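Long-range contacts in fimbrial protein MyfA,Fimbrial protein MyfA,Fimbrial protein MyfA (Yersinia enterocolitica, PDB 5LND), which forms, as major subunit, the Myf fimbria, a large homopolymer resistant to proteases and chaotropic agents and a probable virulence factor: residues B[1-6]-B[28-33]; B[36-41]-B[105-110]; B[64-69]-B[84-89]. One frame throughout, in Å; residues are numbered along the deposited sequence.

Interaction 1: B[1-6]-B[28-33]; sequences SFSVEF and VMSDSG
Val28, Ser30 and Ser1 bury the most surface where residues 1-6 run antiparallel to 28-33. Val28 holds CG1 anti to its backbone N (chi1 -178°) and sets its CB beside Glu5 CB at 4.4 Å. Val28 N donates to Glu5 O at 2.7 Å, and Val28 O receives the Glu5 N-H in the carbonyl plane while touching Val4 CA at 3.2 Å in a CA-H...O contact. Ser30 N reaches Ser3 O at 2.9 Å, almost straight (171°) and nearly along the C=O axis; the return bond, Ser3 N to Ser30 O, is longer. Between these hydrogen-bonded pairs lies the non-hydrogen-bonded pair Val4-Met29, in one sheet of an Ig-like beta sandwich: both side chains turn inward, towards Val105 of strand 97-108, whereas Ser3, Glu5, Val28 and Ser30 share the other face. There one water lies 3.1 Å from Ser3 OG and 3.0 Å from Ser30 OG, and also donates to Val28 O. Beyond the ladder, Ser1 OG, between its own N and carbonyl carbon (chi1 57°), donates to Asp31 OD1 at 2.8 Å from above the carboxylate plane. Gly33 N also grips Asp31 OD1, at 2.9 Å, closing an Asx turn.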
loop_
_atom_site.group_PDB
_atom_site.type_symbol
_atom_site.label_atom_id
_atom_site.label_comp_id
_atom_site.label_asym_id
_atom_site.label_seq_id
_atom_site.Cartn_x
_atom_site.Cartn_y
_atom_site.Cartn_z
ATOM N N SER B 1 4.339 -36.862 -10.564
ATOM C CA SER B 1 3.933 -36.306 -11.851
ATOM C C SER B 1 3.301 -34.918 -11.694
ATOM O O SER B 1 3.033 -34.232 -12.680
ATOM C CB SER B 1 2.969 -37.258 -12.565
ATOM O OG SER B 1 1.834 -37.543 -11.769
ATOM N N PHE B 2 3.072 -34.517 -10.447
ATOM C CA PHE B 2 2.565 -33.183 -10.122
ATOM C C PHE B 2 3.702 -32.167 -10.061
ATOM O O PHE B 2 4.721 -32.386 -9.392
ATOM C CB PHE B 2 1.799 -33.216 -8.793
ATOM C CG PHE B 2 1.776 -31.891 -8.046
ATOM C CD1 PHE B 2 0.808 -30.930 -8.325
ATOM C CD2 PHE B 2 2.696 -31.628 -7.033
ATOM C CE1 PHE B 2 0.783 -29.724 -7.639
ATOM C CE2 PHE B 2 2.665 -30.430 -6.343
ATOM C CZ PHE B 2 1.711 -29.479 -6.647
ATOM N N SER B 3 3.510 -31.054 -10.757
ATOM C CA SER B 3 4.502 -30.000 -10.811
ATOM C C SER B 3 3.788 -28.673 -10.944
ATOM O O SER B 3 2.683 -28.611 -11.477
ATOM C CB SER B 3 5.418 -30.195 -12.008
ATOM O OG SER B 3 4.782 -29.784 -13.200
ATOM N N VAL B 4 4.415 -27.610 -10.454
ATOM C CA VAL B 4 3.876 -26.258 -10.588
ATOM C C VAL B 4 4.994 -25.341 -11.060
ATOM O O VAL B 4 6.140 -25.522 -10.670
ATOM C CB VAL B 4 3.335 -25.734 -9.242
ATOM C CG1 VAL B 4 2.710 -24.365 -9.400
ATOM C CG2 VAL B 4 2.324 -26.694 -8.675
ATOM N N GLU B 5 4.691 -24.383 -11.926
ATOM C CA GLU B 5 5.644 -23.305 -12.168
ATOM C C GLU B 5 4.964 -21.959 -12.071
ATOM O O GLU B 5 3.915 -21.747 -12.661
ATOM C CB GLU B 5 6.353 -23.431 -13.514
ATOM C CG GLU B 5 7.243 -22.211 -13.859
ATOM C CD GLU B 5 8.518 -22.078 -12.999
ATOM O OE1 GLU B 5 8.436 -22.033 -11.749
ATOM O OE2 GLU B 5 9.619 -21.988 -13.587
ATOM N N PHE B 6 5.582 -21.052 -11.328
ATOM C CA PHE B 6 5.037 -19.723 -11.110
ATOM C C PHE B 6 6.146 -18.680 -11.241
ATOM O O PHE B 6 7.100 -18.674 -10.465
ATOM C CB PHE B 6 4.407 -19.658 -9.724
ATOM C CG PHE B 6 3.705 -18.369 -9.437
ATOM C CD1 PHE B 6 2.551 -18.033 -10.117
ATOM C CD2 PHE B 6 4.187 -17.504 -8.474
ATOM C CE1 PHE B 6 1.890 -16.854 -9.854
ATOM C CE2 PHE B 6 3.528 -16.326 -8.198
ATOM C CZ PHE B 6 2.377 -16.002 -8.892
ATOM N N VAL B 28 1.671 -22.319 -14.048
ATOM C CA VAL B 28 1.410 -23.571 -14.750
ATOM C C VAL B 28 1.251 -24.711 -13.760
ATOM O O VAL B 28 2.180 -25.033 -13.028
ATOM C CB VAL B 28 2.543 -23.922 -15.730
ATOM C CG1 VAL B 28 2.216 -25.199 -16.468
ATOM C CG2 VAL B 28 2.744 -22.795 -16.717
ATOM N N MET B 29 0.071 -25.322 -13.741
ATOM C CA MET B 29 -0.201 -26.436 -12.840
ATOM C C MET B 29 -0.394 -27.723 -13.645
ATOM O O MET B 29 -1.347 -27.845 -14.415
ATOM C CB MET B 29 -1.440 -26.141 -11.982
ATOM C CG MET B 29 -1.320 -24.915 -11.078
ATOM S SD MET B 29 -2.864 -24.383 -10.326
ATOM C CE MET B 29 -3.726 -23.717 -11.737
ATOM N N SER B 30 0.511 -28.680 -13.458
ATOM C CA SER B 30 0.512 -29.894 -14.266
ATOM C C SER B 30 0.280 -31.193 -13.500
ATOM O O SER B 30 0.753 -31.361 -12.374
ATOM C CB SER B 30 1.818 -30.003 -15.050
ATOM O OG SER B 30 1.912 -28.973 -16.009
ATOM N N ASP B 31 -0.460 -32.098 -14.145
ATOM C CA ASP B 31 -0.531 -33.509 -13.767
ATOM C C ASP B 31 -1.292 -34.311 -14.810
ATOM O O ASP B 31 -2.393 -33.939 -15.201
ATOM C CB ASP B 31 -1.198 -33.704 -12.412
ATOM C CG ASP B 31 -0.857 -35.044 -11.799
ATOM O OD1 ASP B 31 -0.238 -35.875 -12.493
ATOM O OD2 ASP B 31 -1.205 -35.273 -10.626
ATOM N N SER B 32 -0.708 -35.424 -15.241
ATOM C CA SER B 32 -1.373 -36.331 -16.172
ATOM C C SER B 32 -2.182 -37.380 -15.426
ATOM O O SER B 32 -2.988 -38.087 -16.022
ATOM C CB SER B 32 -0.352 -37.015 -17.069
ATOM O OG SER B 32 0.665 -37.639 -16.303
ATOM N N GLY B 33 -1.958 -37.480 -14.120
ATOM C CA GLY B 33 -2.764 -38.345 -13.279
ATOM C C GLY B 33 -4.165 -37.786 -13.167
ATOM O O GLY B 33 -4.375 -36.592 -13.372
HETATM O O HOH W 1 3.696 -27.195 -14.392
#

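Interaction 2: B[36-41]-B[105-110]; sequences KGWNVR and VEEYVE
Tyr108 turns its ring back across the neighbouring strand because CG occupies the crowded position between the backbone N and carbonyl carbon (chi1 57°). From CB the ring then lies flat over Gly37, whose CA stands 3.8 Å from the Tyr108 ring centroid in a CH-pi contact. On one flank, Tyr108 CD1 meets Lys36 CB at 3.5 Å and CE1 approaches Gly37 N; on the other, CD2 lies near Asn39 ND2 and CE2 comes 3.4 Å from Trp38 N. CZ rests on Gly37 CA, and at the tip OH bonds Asp76 OD1. On the same face, Glu106 OE1 accepts from Arg41 NE at 2.9 Å (a salt bridge, in the guanidinium plane but from above the carboxylate), from Asn39 ND2 at 3.2 Å, nearly along the C-O axis, and from a water; OE2 forms a salt bridge with Arg104 NE. Over the inner face, Glu107 CG sits above the six-membered ring of Trp38, carboxylate and indole 7° from parallel. Lys36 N donates in the carbonyl plane, on a lone pair of Tyr108 O, at 2.8 Å, and Gly37 N weakly to the same oxygen: a classic beta bulge ending an antiparallel ladder, with a tyrosine over its cross-strand glycine.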
loop_
_atom_site.group_PDB
_atom_site.type_symbol
_atom_site.label_atom_id
_atom_site.label_comp_id
_atom_site.label_asym_id
_atom_site.label_seq_id
_atom_site.Cartn_x
_atom_site.Cartn_y
_atom_site.Cartn_z
ATOM N N LYS B 36 -9.663 -33.692 -10.318
ATOM C CA LYS B 36 -10.828 -32.855 -10.597
ATOM C C LYS B 36 -10.470 -31.425 -10.988
ATOM O O LYS B 36 -10.955 -30.908 -11.994
ATOM C CB LYS B 36 -11.770 -32.832 -9.398
ATOM C CG LYS B 36 -13.115 -32.220 -9.705
ATOM C CD LYS B 36 -13.979 -32.154 -8.464
ATOM C CE LYS B 36 -15.337 -31.546 -8.772
ATOM N NZ LYS B 36 -16.119 -31.410 -7.530
ATOM N N GLY B 37 -9.618 -30.787 -10.195
ATOM C CA GLY B 37 -9.262 -29.404 -10.448
ATOM C C GLY B 37 -8.155 -28.912 -9.544
ATOM O O GLY B 37 -7.423 -29.709 -8.957
ATOM N N TRP B 38 -8.039 -27.590 -9.442
ATOM C CA TRP B 38 -6.973 -26.951 -8.674
ATOM C C TRP B 38 -7.489 -25.805 -7.802
ATOM O O TRP B 38 -8.495 -25.176 -8.113
ATOM C CB TRP B 38 -5.894 -26.404 -9.621
ATOM C CG TRP B 38 -5.353 -27.401 -10.611
ATOM C CD1 TRP B 38 -5.885 -27.724 -11.823
ATOM C CD2 TRP B 38 -4.172 -28.197 -10.468
ATOM N NE1 TRP B 38 -5.106 -28.670 -12.445
ATOM C CE2 TRP B 38 -4.049 -28.979 -11.630
ATOM C CE3 TRP B 38 -3.205 -28.321 -9.468
ATOM C CZ2 TRP B 38 -2.993 -29.876 -11.818
ATOM C CZ3 TRP B 38 -2.167 -29.201 -9.659
ATOM C CH2 TRP B 38 -2.068 -29.969 -10.820
ATOM N N ASN B 39 -6.788 -25.552 -6.707
ATOM C CA ASN B 39 -6.963 -24.337 -5.940
ATOM C C ASN B 39 -5.681 -23.519 -6.004
ATOM O O ASN B 39 -4.592 -24.082 -6.035
ATOM C CB ASN B 39 -7.296 -24.669 -4.488
ATOM C CG ASN B 39 -8.682 -25.239 -4.329
ATOM O OD1 ASN B 39 -9.601 -24.848 -5.041
ATOM N ND2 ASN B 39 -8.845 -26.166 -3.388
ATOM N N VAL B 40 -5.808 -22.198 -6.068
ATOM C CA VAL B 40 -4.671 -21.324 -5.827
ATOM C C VAL B 40 -5.059 -20.436 -4.651
ATOM O O VAL B 40 -5.937 -19.581 -4.780
ATOM C CB VAL B 40 -4.285 -20.483 -7.061
ATOM C CG1 VAL B 40 -2.988 -19.725 -6.809
ATOM C CG2 VAL B 40 -4.140 -21.354 -8.272
ATOM N N ARG B 41 -4.428 -20.665 -3.500
ATOM C CA ARG B 41 -4.782 -19.962 -2.275
ATOM C C ARG B 41 -3.707 -18.976 -1.831
ATOM O O ARG B 41 -2.593 -19.380 -1.500
ATOM C CB ARG B 41 -4.998 -20.966 -1.146
ATOM C CG ARG B 41 -5.964 -22.091 -1.458
ATOM C CD ARG B 41 -6.350 -22.786 -0.184
ATOM N NE ARG B 41 -7.426 -23.749 -0.365
ATOM C CZ ARG B 41 -8.673 -23.532 0.028
ATOM N NH1 ARG B 41 -8.967 -22.388 0.612
ATOM N NH2 ARG B 41 -9.619 -24.443 -0.156
ATOM N N VAL B 105 -0.593 -23.860 -3.993
ATOM C CA VAL B 105 -1.347 -24.546 -5.027
ATOM C C VAL B 105 -1.847 -25.876 -4.488
ATOM O O VAL B 105 -1.122 -26.562 -3.783
ATOM C CB VAL B 105 -0.493 -24.772 -6.272
ATOM C CG1 VAL B 105 -1.285 -25.502 -7.329
ATOM C CG2 VAL B 105 -0.035 -23.442 -6.813
ATOM N N GLU B 106 -3.090 -26.225 -4.805
ATOM C CA GLU B 106 -3.661 -27.498 -4.383
ATOM C C GLU B 106 -4.358 -28.230 -5.534
ATOM O O GLU B 106 -5.191 -27.655 -6.224
ATOM C CB GLU B 106 -4.658 -27.272 -3.251
ATOM C CG GLU B 106 -4.108 -26.561 -2.038
ATOM C CD GLU B 106 -5.183 -26.299 -1.010
ATOM O OE1 GLU B 106 -6.364 -26.257 -1.408
ATOM O OE2 GLU B 106 -4.857 -26.146 0.188
ATOM N N GLU B 107 -4.018 -29.501 -5.727
ATOM C CA GLU B 107 -4.703 -30.351 -6.693
ATOM C C GLU B 107 -5.732 -31.192 -5.958
ATOM O O GLU B 107 -5.403 -31.823 -4.955
ATOM C CB GLU B 107 -3.703 -31.285 -7.371
ATOM C CG GLU B 107 -4.324 -32.248 -8.376
ATOM C CD GLU B 107 -3.345 -33.302 -8.877
ATOM O OE1 GLU B 107 -2.306 -33.528 -8.231
ATOM O OE2 GLU B 107 -3.621 -33.913 -9.923
ATOM N N TYR B 108 -6.968 -31.219 -6.455
ATOM C CA TYR B 108 -8.009 -32.007 -5.797
ATOM C C TYR B 108 -8.648 -33.074 -6.685
ATOM O O TYR B 108 -8.507 -33.052 -7.905
ATOM C CB TYR B 108 -9.068 -31.113 -5.129
ATOM C CG TYR B 108 -9.767 -30.124 -6.034
ATOM C CD1 TYR B 108 -10.780 -30.525 -6.892
ATOM C CD2 TYR B 108 -9.445 -28.779 -5.993
ATOM C CE1 TYR B 108 -11.428 -29.619 -7.702
ATOM C CE2 TYR B 108 -10.087 -27.863 -6.800
ATOM C CZ TYR B 108 -11.073 -28.288 -7.659
ATOM O OH TYR B 108 -11.721 -27.381 -8.471
ATOM N N VAL B 109 -9.328 -34.023 -6.050
ATOM C CA VAL B 109 -10.017 -35.079 -6.776
ATOM C C VAL B 109 -11.485 -35.099 -6.423
ATOM O O VAL B 109 -11.899 -34.501 -5.430
ATOM C CB VAL B 109 -9.428 -36.489 -6.512
ATOM C CG1 VAL B 109 -8.007 -36.589 -7.029
ATOM C CG2 VAL B 109 -9.527 -36.873 -5.029
ATOM N N GLU B 110 -12.265 -35.792 -7.250
ATOM C CA GLU B 110 -13.682 -36.016 -6.989
ATOM C C GLU B 110 -13.866 -36.925 -5.780
ATOM O O GLU B 110 -13.234 -37.979 -5.682
ATOM C CB GLU B 110 -14.355 -36.649 -8.208
ATOM C CG GLU B 110 -14.472 -35.737 -9.426
ATOM C CD GLU B 110 -13.732 -36.268 -10.652
ATOM O OE1 GLU B 110 -13.645 -37.503 -10.827
ATOM O OE2 GLU B 110 -13.234 -35.442 -11.445
HETATM O O HOH W 2 -8.651 -27.174 0.037
#

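Interaction 3: B[64-69]-B[84-89]; sequences NELSWD and ATFFLA
Glu65 OE1 is held by two hydrogen bonds, one across the contact and one from nearby in its own loop. Thr85 N donates to it at 3.1 Å, an N-H...O angle of 144°, arriving well above the carboxylate plane; the second bond is to Thr63 OG1. A third neighbour does not bind: Thr85 O lies 3.2 Å from Glu65 OE1, two acceptors side by side. Thr63 OG1 is also weakly bonded to Thr85 O, so its single proton must be shared between the two oxygens or favour one of them. The glutamate reaches this spot by bending at its second torsion (chi2 77°), so that the chain curls over Ala84, Glu65 CB standing 4.0 Å from Ala84 CB. At Thr85 a side chain thus takes the N-H of strand 81-88, one of the two outermost strands of its three-stranded sheet within this chain; further along, Phe87 pairs through its backbone with His62.

On one side of the glutamate the chemistry turns apolar. Leu66 CG lies 4.1 Å from Ala84 CB, and Leu66 CD1 touches Phe86 CZ at 3.9 Å, the two side chains crossing at about a right angle. Trp73 meets Phe86 edge-to-face and also packs on Leu66, so the leucine reaches into the interior of the sandwich. On the other side, the Asn64 amide meets the CE2-CZ end of the Phe87 ring obliquely, Asn64 ND2 3.5 Å from Phe87 CE2 and the planes 48° apart.

Residues 64-66 make the contact, while 67-69 pairs with strand 72-75 of the other sheet. The chemistry is apolar where Leu66 faces the interior, polar at Glu65 and the exposed Asn64. With the Thr85 N-H as its certain donor and the Thr63 hydroxyl perhaps shared, the Glu65 carboxylate may have its proton affinity somewhat raised by the close Thr85 O.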
loop_
_atom_site.group_PDB
_atom_site.type_symbol
_atom_site.label_atom_id
_atom_site.label_comp_id
_atom_site.label_asym_id
_atom_site.label_seq_id
_atom_site.Cartn_x
_atom_site.Cartn_y
_atom_site.Cartn_z
ATOM N N ASN B 64 -8.294 -14.412 -15.832
ATOM C CA ASN B 64 -9.454 -14.734 -16.644
ATOM C C ASN B 64 -9.573 -16.235 -16.854
ATOM O O ASN B 64 -10.456 -16.701 -17.567
ATOM C CB ASN B 64 -9.369 -14.040 -18.005
ATOM C CG ASN B 64 -9.527 -12.534 -17.912
ATOM O OD1 ASN B 64 -10.279 -12.023 -17.081
ATOM N ND2 ASN B 64 -8.815 -11.811 -18.770
ATOM N N GLU B 65 -8.670 -16.983 -16.233
ATOM C CA GLU B 65 -8.627 -18.423 -16.389
ATOM C C GLU B 65 -9.162 -19.165 -15.176
ATOM O O GLU B 65 -9.498 -20.337 -15.279
ATOM C CB GLU B 65 -7.199 -18.888 -16.681
ATOM C CG GLU B 65 -6.584 -18.306 -17.953
ATOM C CD GLU B 65 -6.121 -16.882 -17.774
ATOM O OE1 GLU B 65 -5.693 -16.538 -16.659
ATOM O OE2 GLU B 65 -6.210 -16.101 -18.735
ATOM N N LEU B 66 -9.244 -18.496 -14.030
ATOM C CA LEU B 66 -9.685 -19.158 -12.805
ATOM C C LEU B 66 -10.896 -18.481 -12.172
ATOM O O LEU B 66 -11.107 -17.282 -12.320
ATOM C CB LEU B 66 -8.549 -19.242 -11.784
ATOM C CG LEU B 66 -7.158 -19.708 -12.215
ATOM C CD1 LEU B 66 -6.226 -19.570 -11.046
ATOM C CD2 LEU B 66 -7.132 -21.128 -12.689
ATOM N N SER B 67 -11.697 -19.275 -11.478
ATOM C CA SER B 67 -12.833 -18.757 -10.751
ATOM C C SER B 67 -12.353 -18.370 -9.374
ATOM O O SER B 67 -11.237 -18.686 -8.987
ATOM C CB SER B 67 -13.936 -19.804 -10.663
ATOM O OG SER B 67 -14.543 -20.003 -11.914
ATOM N N TRP B 68 -13.203 -17.675 -8.643
ATOM C CA TRP B 68 -12.849 -17.192 -7.330
ATOM C C TRP B 68 -13.945 -17.632 -6.391
ATOM O O TRP B 68 -15.111 -17.736 -6.786
ATOM C CB TRP B 68 -12.727 -15.675 -7.380
ATOM C CG TRP B 68 -12.488 -14.987 -6.081
ATOM C CD1 TRP B 68 -13.430 -14.416 -5.279
ATOM C CD2 TRP B 68 -11.223 -14.744 -5.449
ATOM N NE1 TRP B 68 -12.837 -13.848 -4.180
ATOM C CE2 TRP B 68 -11.481 -14.036 -4.258
ATOM C CE3 TRP B 68 -9.901 -15.068 -5.768
ATOM C CZ2 TRP B 68 -10.461 -13.643 -3.387
ATOM C CZ3 TRP B 68 -8.894 -14.678 -4.904
ATOM C CH2 TRP B 68 -9.178 -13.977 -3.728
ATOM N N ASP B 69 -13.546 -17.926 -5.160
ATOM C CA ASP B 69 -14.458 -18.328 -4.109
ATOM C C ASP B 69 -13.996 -17.656 -2.819
ATOM O O ASP B 69 -13.056 -18.120 -2.164
ATOM C CB ASP B 69 -14.470 -19.852 -3.981
ATOM C CG ASP B 69 -15.357 -20.342 -2.859
ATOM O OD1 ASP B 69 -16.125 -19.537 -2.298
ATOM O OD2 ASP B 69 -15.289 -21.540 -2.540
ATOM N N ALA B 84 -2.422 -20.151 -16.209
ATOM C CA ALA B 84 -3.141 -18.936 -15.847
ATOM C C ALA B 84 -2.178 -17.772 -15.820
ATOM O O ALA B 84 -1.054 -17.912 -15.342
ATOM C CB ALA B 84 -3.814 -19.090 -14.509
ATOM N N THR B 85 -2.615 -16.631 -16.348
ATOM C CA THR B 85 -1.869 -15.387 -16.189
ATOM C C THR B 85 -2.599 -14.500 -15.190
ATOM O O THR B 85 -3.820 -14.369 -15.245
ATOM C CB THR B 85 -1.707 -14.633 -17.512
ATOM O OG1 THR B 85 -1.129 -15.500 -18.492
ATOM C CG2 THR B 85 -0.806 -13.421 -17.334
ATOM N N PHE B 86 -1.852 -13.907 -14.268
ATOM C CA PHE B 86 -2.435 -12.967 -13.333
ATOM C C PHE B 86 -2.042 -11.565 -13.755
ATOM O O PHE B 86 -0.855 -11.247 -13.854
ATOM C CB PHE B 86 -1.979 -13.268 -11.904
ATOM C CG PHE B 86 -2.451 -14.597 -11.391
ATOM C CD1 PHE B 86 -3.624 -14.695 -10.656
ATOM C CD2 PHE B 86 -1.721 -15.756 -11.651
ATOM C CE1 PHE B 86 -4.065 -15.925 -10.182
ATOM C CE2 PHE B 86 -2.155 -16.993 -11.185
ATOM C CZ PHE B 86 -3.329 -17.073 -10.450
ATOM N N PHE B 87 -3.044 -10.737 -14.020
ATOM C CA PHE B 87 -2.792 -9.412 -14.549
ATOM C C PHE B 87 -3.280 -8.329 -13.595
ATOM O O PHE B 87 -4.079 -8.594 -12.696
ATOM C CB PHE B 87 -3.461 -9.258 -15.914
ATOM C CG PHE B 87 -4.955 -9.352 -15.866
ATOM C CD1 PHE B 87 -5.724 -8.236 -15.589
ATOM C CD2 PHE B 87 -5.592 -10.561 -16.095
ATOM C CE1 PHE B 87 -7.087 -8.323 -15.534
ATOM C CE2 PHE B 87 -6.965 -10.656 -16.041
ATOM C CZ PHE B 87 -7.714 -9.533 -15.759
ATOM N N LEU B 88 -2.787 -7.110 -13.795
ATOM C CA LEU B 88 -3.262 -5.950 -13.059
ATOM C C LEU B 88 -4.347 -5.288 -13.898
ATOM O O LEU B 88 -4.244 -5.250 -15.117
ATOM C CB LEU B 88 -2.114 -4.987 -12.814
ATOM C CG LEU B 88 -0.867 -5.593 -12.192
ATOM C CD1 LEU B 88 0.145 -4.511 -11.892
ATOM C CD2 LEU B 88 -1.228 -6.372 -10.939
ATOM N N ALA B 89 -5.396 -4.782 -13.261
ATOM C CA ALA B 89 -6.491 -4.195 -14.019
ATOM C C ALA B 89 -6.091 -2.860 -14.645
ATOM O O ALA B 89 -5.277 -2.112 -14.102
ATOM C CB ALA B 89 -7.729 -4.043 -13.156
#

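In the fold
Interactions 1 and 2 are antiparallel ladders in the two facing sheets of the Ig-like sandwich; interaction 3 joins a loop to a strand, closer to the middle of the chain. At the surface, interaction 1 adds a water and an Asx turn to its backbone bonds. Partly buried, interaction 2 adds salt-bridged Glu106 and ring packing, whereas interaction 3 has a single side-chain-to-backbone bond beside apolar contacts. Strands 22-30 and 81-88 are neighbours, and Val40 packs on Leu66. Between the ladders, Phe2 and Met29 pack on Trp38, and Met29 also on Val105; strand 118-130, probably the self-complementing donor strand, touches both. Asp31 OD2 lies 2.9 Å from Glu107 OE2, so one carboxylate may well carry a proton.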